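Local structure of L-threonine dehydrogenase (Flavobacterium frigidimaris, 2YY7) at residues W115-T125 with M137-Q148; F204-P212 with A276-D284. The protein probably oxidises L-threonine at its 3-hydroxyl group, using bound NAD as cofactor, as a member of the NAD-dependent epimerase/dehydratase family. All coordinates share one frame; numbering follows the deposited sequence.

Contact 1 holds the nicotinamide ribose of NAD, while contact 2 comes near the cofactor only through Trp279. Their centres lie about 14 Å apart. Contact 1 joins the end of strand 112-118 to helix 142-161. Contact 2 joins the start of strand 211-215 to the loop after helix 272-276. Both strands belong to the same mixed sheet. The two contacts touch through Trp279, whose CZ2 lies 3.5 Å from CB of Ala120, and through Pro280, whose CD is 3.6 Å from CB of Phe122. The Trp279 side chain is about 3 Å from the glycerol and about 7 Å from NAD at nearest atoms.

Contact 1: W115-T125 with M137-Q148; sequences WPSSIAVFGPT and MEPSTVYGISKQ. With NAD (nicotinamide-adenine-dinucleotide), chain E; GOL (glycerol), chain G.
This is a buried strand-to-helix contact of the Rossmann-type NAD domain, carrying the Tyr-X-X-X-Lys motif of short-chain dehydrogenases as Tyr143 and Lys147. With Ser118, these residues match the Ser-Tyr-Lys catalytic set of this superfamily. CB of Lys147 lies near Ser117 OG, which is hydrogen-bonded to Glu151, and its CD is 3.6 Å from Trp115 CZ2. A bend at chi2 (-58°) turns the chain toward the cofactor. Its NZ donates to Pro116 O at 2.7 Å and to the ribose atom NAD O3D at 2.9 Å. A weaker bond goes to NAD O2D, and water 1 also accepts. Tyr143 OH is hydrogen-bonded to NAD O2D at 2.6 Å. Its bond to O3 of the glycerol, probably from the crystallisation liquor, is very short and its exact geometry doubtful; O3 also bonds Ser118 OG. The ring of Tyr143 passes close to Ala120, with CD2 3.3 Å from CB.

Gly144 lets the helix start press against the 3-10 turn 119-121: its CA lies 3.2 Å from Ala120 O. Thr141 caps that start by accepting from Gly144 N. Val121 fits between Lys147 and Met137, and its CG1 is tight against Lys147 CB at 3.4 Å. Met137 SD makes an oblique Met-aromatic contact with Phe122. At the far end, Thr125 OG1 donates to Glu138 OE1 over 2.9 Å, meeting it from above the carboxylate plane.

Contact 2: F204-P212 with A276-D284; sequences FLSSETKMP and ADSWPASID
Met211 and Pro212 pack against the turn and loop 276-284, mainly by apolar contacts. The Met211 chain bends at chi3 (89°), which brings CE to the benzo part of the Trp279 indole, 3.3 Å from CE3. The same methyl lies 3.8 Å from CB of Ala276. The alanine methyl also meets Thr209 CG2 at 3.9 Å and, more loosely, Leu205 CD2. Pro212 lies against the loop backbone: its CD is 3.3 Å from Pro280 O, and its CG is 3.4 Å from Ala281 O. Further along the loop, Ile283 CG1 reaches the same Pro212 CG at 3.8 Å. Lys210 runs its aliphatic chain past the Ala281 methyl, and its carbonyl O takes a CA-H...O contact from Ala281 CA at 3.4 Å.

Two type I turns shape these surfaces, Ser206 to Thr209 and Ala276 to Trp279, each closed by a backbone bond from its last N to its first O. Further bonds join Thr209 OG1 to Gln273, Ala281 O to Ser246 and Ser282 OG to Glu129.

The contact joins the start of strand 211-215 to the loop carrying Trp279, whose side chain comes within about 3 Å of the glycerol. The strand runs between strands 164-174 and 245-247 of the main sheet, bonded to Gly172 and Phe247 respectively. Leu205 packs on Tyr187 of helix 187-197 and on Arg272 and Gln273 of helix 272-276.

Contact 1: W115-T125 with M137-Q148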
loop_
_atom_site.group_PDB
_atom_site.type_symbol
_atom_site.label_atom_id
_atom_site.label_comp_id
_atom_site.label_asym_id
_atom_site.label_seq_id
_atom_site.Cartn_x
_atom_site.Cartn_y
_atom_site.Cartn_z
ATOM N N TRP A 115 5.273 4.182 15.469
ATOM C CA TRP A 115 3.999 4.176 14.772
ATOM C C TRP A 115 3.607 2.711 14.658
ATOM O O TRP A 115 4.330 1.914 14.071
ATOM C CB TRP A 115 4.138 4.793 13.382
ATOM C CG TRP A 115 2.893 4.625 12.564
ATOM C CD1 TRP A 115 1.724 5.321 12.687
ATOM C CD2 TRP A 115 2.668 3.636 11.557
ATOM N NE1 TRP A 115 0.783 4.823 11.820
ATOM C CE2 TRP A 115 1.337 3.787 11.114
ATOM C CE3 TRP A 115 3.463 2.631 10.989
ATOM C CZ2 TRP A 115 0.781 2.969 10.123
ATOM C CZ3 TRP A 115 2.908 1.815 10.003
ATOM C CH2 TRP A 115 1.581 1.992 9.581
ATOM N N PRO A 116 2.458 2.334 15.228
ATOM C CA PRO A 116 2.057 0.933 15.147
ATOM C C PRO A 116 1.276 0.557 13.899
ATOM O O PRO A 116 0.433 1.319 13.413
ATOM C CB PRO A 116 1.225 0.757 16.402
ATOM C CG PRO A 116 0.459 2.071 16.438
ATOM C CD PRO A 116 1.546 3.095 16.108
ATOM N N SER A 117 1.587 -0.624 13.379
ATOM C CA SER A 117 0.885 -1.163 12.228
ATOM C C SER A 117 -0.082 -2.141 12.877
ATOM O O SER A 117 -0.383 -2.015 14.071
ATOM C CB SER A 117 1.843 -1.910 11.301
ATOM O OG SER A 117 1.157 -2.429 10.171
ATOM N N SER A 118 -0.552 -3.118 12.112
ATOM C CA SER A 118 -1.486 -4.102 12.640
ATOM C C SER A 118 -1.473 -5.397 11.835
ATOM O O SER A 118 -1.029 -5.424 10.687
ATOM C CB SER A 118 -2.904 -3.516 12.634
ATOM O OG SER A 118 -3.870 -4.515 12.883
ATOM N N ILE A 119 -1.960 -6.472 12.444
ATOM C CA ILE A 119 -2.039 -7.752 11.753
ATOM C C ILE A 119 -3.028 -7.584 10.599
ATOM O O ILE A 119 -3.172 -8.466 9.754
ATOM C CB ILE A 119 -2.555 -8.871 12.680
ATOM C CG1 ILE A 119 -3.845 -8.414 13.376
ATOM C CG2 ILE A 119 -1.470 -9.253 13.683
ATOM C CD1 ILE A 119 -4.571 -9.522 14.129
ATOM N N ALA A 120 -3.713 -6.440 10.576
ATOM C CA ALA A 120 -4.685 -6.146 9.527
ATOM C C ALA A 120 -4.010 -5.913 8.175
ATOM O O ALA A 120 -4.691 -5.812 7.151
ATOM C CB ALA A 120 -5.518 -4.925 9.908
ATOM N N VAL A 121 -2.679 -5.819 8.169
ATOM C CA VAL A 121 -1.945 -5.622 6.920
ATOM C C VAL A 121 -1.964 -6.898 6.073
ATOM O O VAL A 121 -1.661 -6.872 4.877
ATOM C CB VAL A 121 -0.468 -5.209 7.172
ATOM C CG1 VAL A 121 -0.422 -3.882 7.910
ATOM C CG2 VAL A 121 0.262 -6.288 7.966
ATOM N N PHE A 122 -2.324 -8.014 6.697
ATOM C CA PHE A 122 -2.386 -9.288 5.993
ATOM C C PHE A 122 -3.755 -9.458 5.336
ATOM O O PHE A 122 -4.718 -8.795 5.718
ATOM C CB PHE A 122 -2.101 -10.432 6.969
ATOM C CG PHE A 122 -0.729 -10.362 7.584
ATOM C CD1 PHE A 122 0.410 -10.416 6.781
ATOM C CD2 PHE A 122 -0.570 -10.210 8.960
ATOM C CE1 PHE A 122 1.681 -10.321 7.336
ATOM C CE2 PHE A 122 0.704 -10.113 9.527
ATOM C CZ PHE A 122 1.829 -10.168 8.713
ATOM N N GLY A 123 -3.833 -10.336 4.339
ATOM C CA GLY A 123 -5.086 -10.548 3.640
ATOM C C GLY A 123 -5.450 -12.009 3.444
ATOM O O GLY A 123 -4.765 -12.898 3.966
ATOM N N PRO A 124 -6.513 -12.285 2.668
ATOM C CA PRO A 124 -7.043 -13.619 2.354
ATOM C C PRO A 124 -6.017 -14.597 1.791
ATOM O O PRO A 124 -6.129 -15.808 1.981
ATOM C CB PRO A 124 -8.146 -13.326 1.331
ATOM C CG PRO A 124 -8.562 -11.922 1.646
ATOM C CD PRO A 124 -7.249 -11.248 1.920
ATOM N N THR A 125 -5.026 -14.059 1.089
ATOM C CA THR A 125 -3.987 -14.861 0.460
ATOM C C THR A 125 -2.743 -15.049 1.329
ATOM O O THR A 125 -1.767 -15.669 0.902
ATOM C CB THR A 125 -3.576 -14.227 -0.887
ATOM O OG1 THR A 125 -3.343 -12.823 -0.706
ATOM C CG2 THR A 125 -4.681 -14.413 -1.926
ATOM N N MET A 137 0.800 -9.993 1.203
ATOM C CA MET A 137 -0.030 -9.038 1.933
ATOM C C MET A 137 -0.995 -8.290 1.014
ATOM O O MET A 137 -0.605 -7.369 0.297
ATOM C CB MET A 137 0.849 -8.026 2.690
ATOM C CG MET A 137 1.813 -8.661 3.692
ATOM S SD MET A 137 2.549 -7.483 4.864
ATOM C CE MET A 137 3.724 -6.642 3.814
ATOM N N GLU A 138 -2.261 -8.692 1.035
ATOM C CA GLU A 138 -3.272 -8.043 0.207
ATOM C C GLU A 138 -4.475 -7.716 1.076
ATOM O O GLU A 138 -5.532 -8.329 0.942
ATOM C CB GLU A 138 -3.692 -8.959 -0.948
ATOM C CG GLU A 138 -2.545 -9.369 -1.865
ATOM C CD GLU A 138 -3.015 -10.115 -3.098
ATOM O OE1 GLU A 138 -3.806 -11.072 -2.961
ATOM O OE2 GLU A 138 -2.583 -9.751 -4.207
ATOM N N PRO A 139 -4.322 -6.746 1.995
ATOM C CA PRO A 139 -5.412 -6.346 2.891
ATOM C C PRO A 139 -6.700 -6.011 2.148
ATOM O O PRO A 139 -6.683 -5.310 1.135
ATOM C CB PRO A 139 -4.827 -5.143 3.637
ATOM C CG PRO A 139 -3.802 -4.603 2.682
ATOM C CD PRO A 139 -3.157 -5.866 2.170
ATOM N N SER A 140 -7.813 -6.528 2.658
ATOM C CA SER A 140 -9.116 -6.299 2.052
ATOM C C SER A 140 -9.936 -5.212 2.756
ATOM O O SER A 140 -11.076 -4.956 2.378
ATOM C CB SER A 140 -9.905 -7.609 2.023
ATOM O OG SER A 140 -9.996 -8.162 3.320
ATOM N N THR A 141 -9.360 -4.578 3.778
ATOM C CA THR A 141 -10.057 -3.507 4.501
ATOM C C THR A 141 -9.347 -2.170 4.309
ATOM O O THR A 141 -8.150 -2.136 4.026
ATOM C CB THR A 141 -10.116 -3.779 6.017
ATOM O OG1 THR A 141 -8.792 -3.737 6.570
ATOM C CG2 THR A 141 -10.728 -5.144 6.283
ATOM N N VAL A 142 -10.090 -1.076 4.455
ATOM C CA VAL A 142 -9.522 0.268 4.334
ATOM C C VAL A 142 -8.383 0.392 5.342
ATOM O O VAL A 142 -7.307 0.903 5.030
ATOM C CB VAL A 142 -10.577 1.369 4.669
ATOM C CG1 VAL A 142 -9.917 2.745 4.686
ATOM C CG2 VAL A 142 -11.706 1.343 3.654
ATOM N N TYR A 143 -8.640 -0.083 6.557
ATOM C CA TYR A 143 -7.664 -0.033 7.642
ATOM C C TYR A 143 -6.360 -0.720 7.246
ATOM O O TYR A 143 -5.286 -0.115 7.314
ATOM C CB TYR A 143 -8.256 -0.702 8.878
ATOM C CG TYR A 143 -7.353 -0.793 10.087
ATOM C CD1 TYR A 143 -6.974 0.347 10.801
ATOM C CD2 TYR A 143 -6.959 -2.036 10.577
ATOM C CE1 TYR A 143 -6.226 0.243 11.995
ATOM C CE2 TYR A 143 -6.222 -2.155 11.753
ATOM C CZ TYR A 143 -5.863 -1.017 12.461
ATOM O OH TYR A 143 -5.172 -1.164 13.646
ATOM N N GLY A 144 -6.459 -1.983 6.829
ATOM C CA GLY A 144 -5.275 -2.730 6.430
ATOM C C GLY A 144 -4.490 -2.049 5.322
ATOM O O GLY A 144 -3.260 -2.062 5.321
ATOM N N ILE A 145 -5.204 -1.457 4.369
ATOM C CA ILE A 145 -4.555 -0.765 3.259
ATOM C C ILE A 145 -3.755 0.424 3.786
ATOM O O ILE A 145 -2.629 0.676 3.333
ATOM C CB ILE A 145 -5.597 -0.270 2.223
ATOM C CG1 ILE A 145 -6.371 -1.473 1.660
ATOM C CG2 ILE A 145 -4.898 0.496 1.091
ATOM C CD1 ILE A 145 -7.499 -1.095 0.720
ATOM N N SER A 146 -4.330 1.143 4.748
ATOM C CA SER A 146 -3.660 2.304 5.327
ATOM C C SER A 146 -2.421 1.882 6.108
ATOM O O SER A 146 -1.401 2.575 6.089
ATOM C CB SER A 146 -4.610 3.092 6.248
ATOM O OG SER A 146 -4.797 2.454 7.502
ATOM N N LYS A 147 -2.507 0.752 6.801
ATOM C CA LYS A 147 -1.369 0.260 7.572
ATOM C C LYS A 147 -0.262 -0.245 6.647
ATOM O O LYS A 147 0.918 -0.074 6.932
ATOM C CB LYS A 147 -1.811 -0.855 8.527
ATOM C CG LYS A 147 -2.697 -0.374 9.677
ATOM C CD LYS A 147 -1.988 0.695 10.518
ATOM C CE LYS A 147 -2.739 0.989 11.810
ATOM N NZ LYS A 147 -2.041 2.025 12.634
ATOM N N GLN A 148 -0.638 -0.870 5.538
ATOM C CA GLN A 148 0.361 -1.368 4.605
ATOM C C GLN A 148 1.104 -0.203 3.951
ATOM O O GLN A 148 2.333 -0.198 3.888
ATOM C CB GLN A 148 -0.282 -2.235 3.527
ATOM C CG GLN A 148 0.718 -2.683 2.485
ATOM C CD GLN A 148 0.106 -3.576 1.445
ATOM O OE1 GLN A 148 -0.851 -3.197 0.768
ATOM N NE2 GLN A 148 0.654 -4.775 1.309
HETATM P PA NAD E . -8.367 3.923 20.070
HETATM O O1A NAD E . -8.779 3.292 21.355
HETATM O O2A NAD E . -9.440 4.056 19.050
HETATM O O5B NAD E . -7.597 5.281 20.329
HETATM C C5B NAD E . -7.431 6.233 19.318
HETATM C C4B NAD E . -7.277 7.598 19.942
HETATM O O4B NAD E . -6.923 8.511 18.901
HETATM C C3B NAD E . -8.590 8.088 20.597
HETATM O O3B NAD E . -8.380 8.505 21.958
HETATM C C2B NAD E . -9.049 9.208 19.655
HETATM O O2B NAD E . -9.762 10.229 20.331
HETATM C C1B NAD E . -7.711 9.688 19.074
HETATM N N9A NAD E . -7.871 10.451 17.828
HETATM C C8A NAD E . -8.724 10.136 16.770
HETATM N N7A NAD E . -8.594 11.089 15.836
HETATM C C5A NAD E . -7.670 11.970 16.280
HETATM C C6A NAD E . -7.190 13.148 15.731
HETATM N N6A NAD E . -7.691 13.615 14.607
HETATM N N1A NAD E . -6.260 13.878 16.424
HETATM C C2A NAD E . -5.793 13.453 17.659
HETATM N N3A NAD E . -6.281 12.297 18.238
HETATM C C4A NAD E . -7.218 11.582 17.535
HETATM O O3 NAD E . -7.253 3.005 19.367
HETATM P PN NAD E . -6.103 2.082 20.044
HETATM O O1N NAD E . -5.429 2.766 21.197
HETATM O O2N NAD E . -6.689 0.718 20.147
HETATM O O5D NAD E . -5.029 2.006 18.829
HETATM C C5D NAD E . -3.933 2.930 18.757
HETATM C C4D NAD E . -3.038 2.542 17.548
HETATM O O4D NAD E . -2.679 1.175 17.632
HETATM C C3D NAD E . -3.741 2.682 16.194
HETATM O O3D NAD E . -2.775 3.065 15.220
HETATM C C2D NAD E . -4.174 1.271 15.872
HETATM O O2D NAD E . -4.387 1.172 14.484
HETATM C C1D NAD E . -3.017 0.444 16.433
HETATM N N1N NAD E . -3.462 -0.945 16.693
HETATM C C2N NAD E . -4.351 -1.200 17.717
HETATM C C3N NAD E . -4.764 -2.507 17.953
HETATM C C7N NAD E . -5.638 -2.833 19.134
HETATM O O7N NAD E . -6.044 -4.154 19.221
HETATM N N7N NAD E . -6.040 -1.900 20.015
HETATM C C4N NAD E . -4.296 -3.556 17.139
HETATM C C5N NAD E . -3.376 -3.285 16.123
HETATM C C6N NAD E . -2.978 -1.983 15.889
HETATM C C1 GOL G . -8.176 -5.889 15.274
HETATM O O1 GOL G . -9.078 -5.240 15.933
HETATM C C2 GOL G . -6.985 -5.096 15.485
HETATM O O2 GOL G . -5.996 -5.939 15.024
HETATM C C3 GOL G . -7.136 -3.841 14.628
HETATM O O3 GOL G . -5.869 -3.384 14.545
HETATM O O HOH W 1 -2.460 4.484 10.941
HETATM O O HOH W 2 -7.241 -6.006 6.630
HETATM O O HOH W 3 -7.345 -8.245 5.061
#

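Contact 2: F204-P212 with A276-D284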
loop_
_atom_site.group_PDB
_atom_site.type_symbol
_atom_site.label_atom_id
_atom_site.label_comp_id
_atom_site.label_asym_id
_atom_site.label_seq_id
_atom_site.Cartn_x
_atom_site.Cartn_y
_atom_site.Cartn_z
ATOM N N PHE A 204 -19.678 -11.489 18.479
ATOM C CA PHE A 204 -19.871 -11.081 17.091
ATOM C C PHE A 204 -18.969 -11.800 16.081
ATOM O O PHE A 204 -18.869 -11.393 14.922
ATOM C CB PHE A 204 -19.740 -9.554 16.949
ATOM C CG PHE A 204 -18.379 -9.006 17.286
ATOM C CD1 PHE A 204 -17.307 -9.174 16.414
ATOM C CD2 PHE A 204 -18.184 -8.268 18.455
ATOM C CE1 PHE A 204 -16.061 -8.610 16.696
ATOM C CE2 PHE A 204 -16.942 -7.701 18.746
ATOM C CZ PHE A 204 -15.880 -7.870 17.866
ATOM N N LEU A 205 -18.332 -12.876 16.533
ATOM C CA LEU A 205 -17.467 -13.710 15.700
ATOM C C LEU A 205 -17.832 -15.169 16.003
ATOM O O LEU A 205 -18.189 -15.486 17.138
ATOM C CB LEU A 205 -15.996 -13.462 16.043
ATOM C CG LEU A 205 -15.101 -12.750 15.021
ATOM C CD1 LEU A 205 -15.817 -11.573 14.372
ATOM C CD2 LEU A 205 -13.834 -12.299 15.728
ATOM N N SER A 206 -17.751 -16.045 15.000
ATOM C CA SER A 206 -18.081 -17.459 15.190
ATOM C C SER A 206 -17.084 -18.139 16.132
ATOM O O SER A 206 -15.916 -17.749 16.209
ATOM C CB SER A 206 -18.144 -18.189 13.840
ATOM O OG SER A 206 -16.967 -17.991 13.083
ATOM N N SER A 207 -17.559 -19.173 16.826
ATOM C CA SER A 207 -16.787 -19.896 17.836
ATOM C C SER A 207 -15.361 -20.356 17.553
ATOM O O SER A 207 -14.526 -20.326 18.456
ATOM C CB SER A 207 -17.599 -21.096 18.352
ATOM O OG SER A 207 -17.576 -22.183 17.445
ATOM N N GLU A 208 -15.066 -20.783 16.329
ATOM C CA GLU A 208 -13.721 -21.263 16.024
ATOM C C GLU A 208 -12.840 -20.277 15.252
ATOM O O GLU A 208 -11.889 -20.682 14.586
ATOM C CB GLU A 208 -13.799 -22.584 15.250
ATOM C CG GLU A 208 -14.675 -23.651 15.903
ATOM C CD GLU A 208 -14.374 -23.846 17.380
ATOM O OE1 GLU A 208 -13.213 -24.160 17.719
ATOM O OE2 GLU A 208 -15.305 -23.684 18.205
ATOM N N THR A 209 -13.150 -18.986 15.346
ATOM C CA THR A 209 -12.374 -17.955 14.662
ATOM C C THR A 209 -11.069 -17.723 15.426
ATOM O O THR A 209 -11.012 -16.912 16.353
ATOM C CB THR A 209 -13.172 -16.637 14.586
ATOM O OG1 THR A 209 -14.419 -16.881 13.926
ATOM C CG2 THR A 209 -12.403 -15.577 13.815
ATOM N N LYS A 210 -10.027 -18.455 15.038
ATOM C CA LYS A 210 -8.724 -18.353 15.687
ATOM C C LYS A 210 -7.990 -17.095 15.236
ATOM O O LYS A 210 -7.855 -16.839 14.041
ATOM C CB LYS A 210 -7.895 -19.598 15.364
ATOM C CG LYS A 210 -6.563 -19.694 16.080
ATOM C CD LYS A 210 -5.863 -20.984 15.685
ATOM C CE LYS A 210 -4.467 -21.065 16.269
ATOM N NZ LYS A 210 -4.515 -20.945 17.752
ATOM N N MET A 211 -7.516 -16.309 16.198
ATOM C CA MET A 211 -6.815 -15.069 15.878
ATOM C C MET A 211 -5.621 -14.816 16.778
ATOM O O MET A 211 -5.527 -15.373 17.873
ATOM C CB MET A 211 -7.765 -13.877 16.011
ATOM C CG MET A 211 -9.021 -13.968 15.162
ATOM S SD MET A 211 -10.086 -12.534 15.452
ATOM C CE MET A 211 -9.434 -11.406 14.232
ATOM N N PRO A 212 -4.685 -13.967 16.318
ATOM C CA PRO A 212 -3.481 -13.604 17.076
ATOM C C PRO A 212 -3.901 -12.526 18.072
ATOM O O PRO A 212 -4.487 -11.509 17.681
ATOM C CB PRO A 212 -2.547 -13.034 16.010
ATOM C CG PRO A 212 -3.073 -13.606 14.719
ATOM C CD PRO A 212 -4.557 -13.535 14.918
ATOM N N ALA A 276 -12.206 -10.664 10.006
ATOM C CA ALA A 276 -11.453 -11.703 10.700
ATOM C C ALA A 276 -11.054 -12.853 9.776
ATOM O O ALA A 276 -9.931 -13.353 9.853
ATOM C CB ALA A 276 -12.267 -12.238 11.876
ATOM N N ASP A 277 -11.970 -13.281 8.913
ATOM C CA ASP A 277 -11.671 -14.378 7.998
ATOM C C ASP A 277 -10.566 -14.032 7.001
ATOM O O ASP A 277 -9.974 -14.926 6.403
ATOM C CB ASP A 277 -12.926 -14.819 7.236
ATOM C CG ASP A 277 -13.965 -15.472 8.142
ATOM O OD1 ASP A 277 -13.581 -16.099 9.152
ATOM O OD2 ASP A 277 -15.167 -15.370 7.830
ATOM N N SER A 278 -10.278 -12.744 6.820
ATOM C CA SER A 278 -9.224 -12.348 5.892
ATOM C C SER A 278 -7.867 -12.227 6.594
ATOM O O SER A 278 -6.859 -11.923 5.952
ATOM C CB SER A 278 -9.565 -11.021 5.210
ATOM O OG SER A 278 -9.319 -9.924 6.068
ATOM N N TRP A 279 -7.840 -12.471 7.905
ATOM C CA TRP A 279 -6.594 -12.386 8.669
ATOM C C TRP A 279 -6.054 -13.751 9.086
ATOM O O TRP A 279 -6.786 -14.740 9.110
ATOM C CB TRP A 279 -6.781 -11.564 9.949
ATOM C CG TRP A 279 -7.151 -10.137 9.756
ATOM C CD1 TRP A 279 -7.123 -9.422 8.592
ATOM C CD2 TRP A 279 -7.578 -9.231 10.777
ATOM N NE1 TRP A 279 -7.507 -8.122 8.829
ATOM C CE2 TRP A 279 -7.792 -7.979 10.162
ATOM C CE3 TRP A 279 -7.800 -9.356 12.157
ATOM C CZ2 TRP A 279 -8.217 -6.857 10.879
ATOM C CZ3 TRP A 279 -8.224 -8.237 12.871
ATOM C CH2 TRP A 279 -8.427 -7.006 12.229
ATOM N N PRO A 280 -4.755 -13.811 9.426
ATOM C CA PRO A 280 -4.080 -15.041 9.857
ATOM C C PRO A 280 -4.613 -15.503 11.212
ATOM O O PRO A 280 -5.314 -14.757 11.896
ATOM C CB PRO A 280 -2.614 -14.621 9.950
ATOM C CG PRO A 280 -2.511 -13.504 8.958
ATOM C CD PRO A 280 -3.775 -12.732 9.215
ATOM N N ALA A 281 -4.268 -16.728 11.596
ATOM C CA ALA A 281 -4.704 -17.275 12.875
ATOM C C ALA A 281 -3.605 -17.095 13.922
ATOM O O ALA A 281 -3.892 -16.838 15.097
ATOM C CB ALA A 281 -5.051 -18.763 12.721
ATOM N N SER A 282 -2.353 -17.233 13.491
ATOM C CA SER A 282 -1.195 -17.092 14.377
ATOM C C SER A 282 -0.039 -16.421 13.628
ATOM O O SER A 282 0.070 -16.544 12.409
ATOM C CB SER A 282 -0.755 -18.464 14.895
ATOM O OG SER A 282 -0.372 -19.297 13.817
ATOM N N ILE A 283 0.836 -15.744 14.368
ATOM C CA ILE A 283 1.951 -14.997 13.781
ATOM C C ILE A 283 3.355 -15.436 14.219
ATOM O O ILE A 283 3.578 -15.735 15.390
ATOM C CB ILE A 283 1.806 -13.483 14.129
ATOM C CG1 ILE A 283 0.470 -12.944 13.608
ATOM C CG2 ILE A 283 2.988 -12.691 13.575
ATOM C CD1 ILE A 283 0.361 -12.878 12.105
ATOM N N ASP A 284 4.297 -15.460 13.275
ATOM C CA ASP A 284 5.688 -15.814 13.581
ATOM C C ASP A 284 6.467 -14.512 13.780
ATOM O O ASP A 284 6.742 -13.798 12.818
ATOM C CB ASP A 284 6.319 -16.612 12.434
ATOM C CG ASP A 284 7.791 -16.941 12.683
ATOM O OD1 ASP A 284 8.407 -17.607 11.825
ATOM O OD2 ASP A 284 8.337 -16.536 13.732
#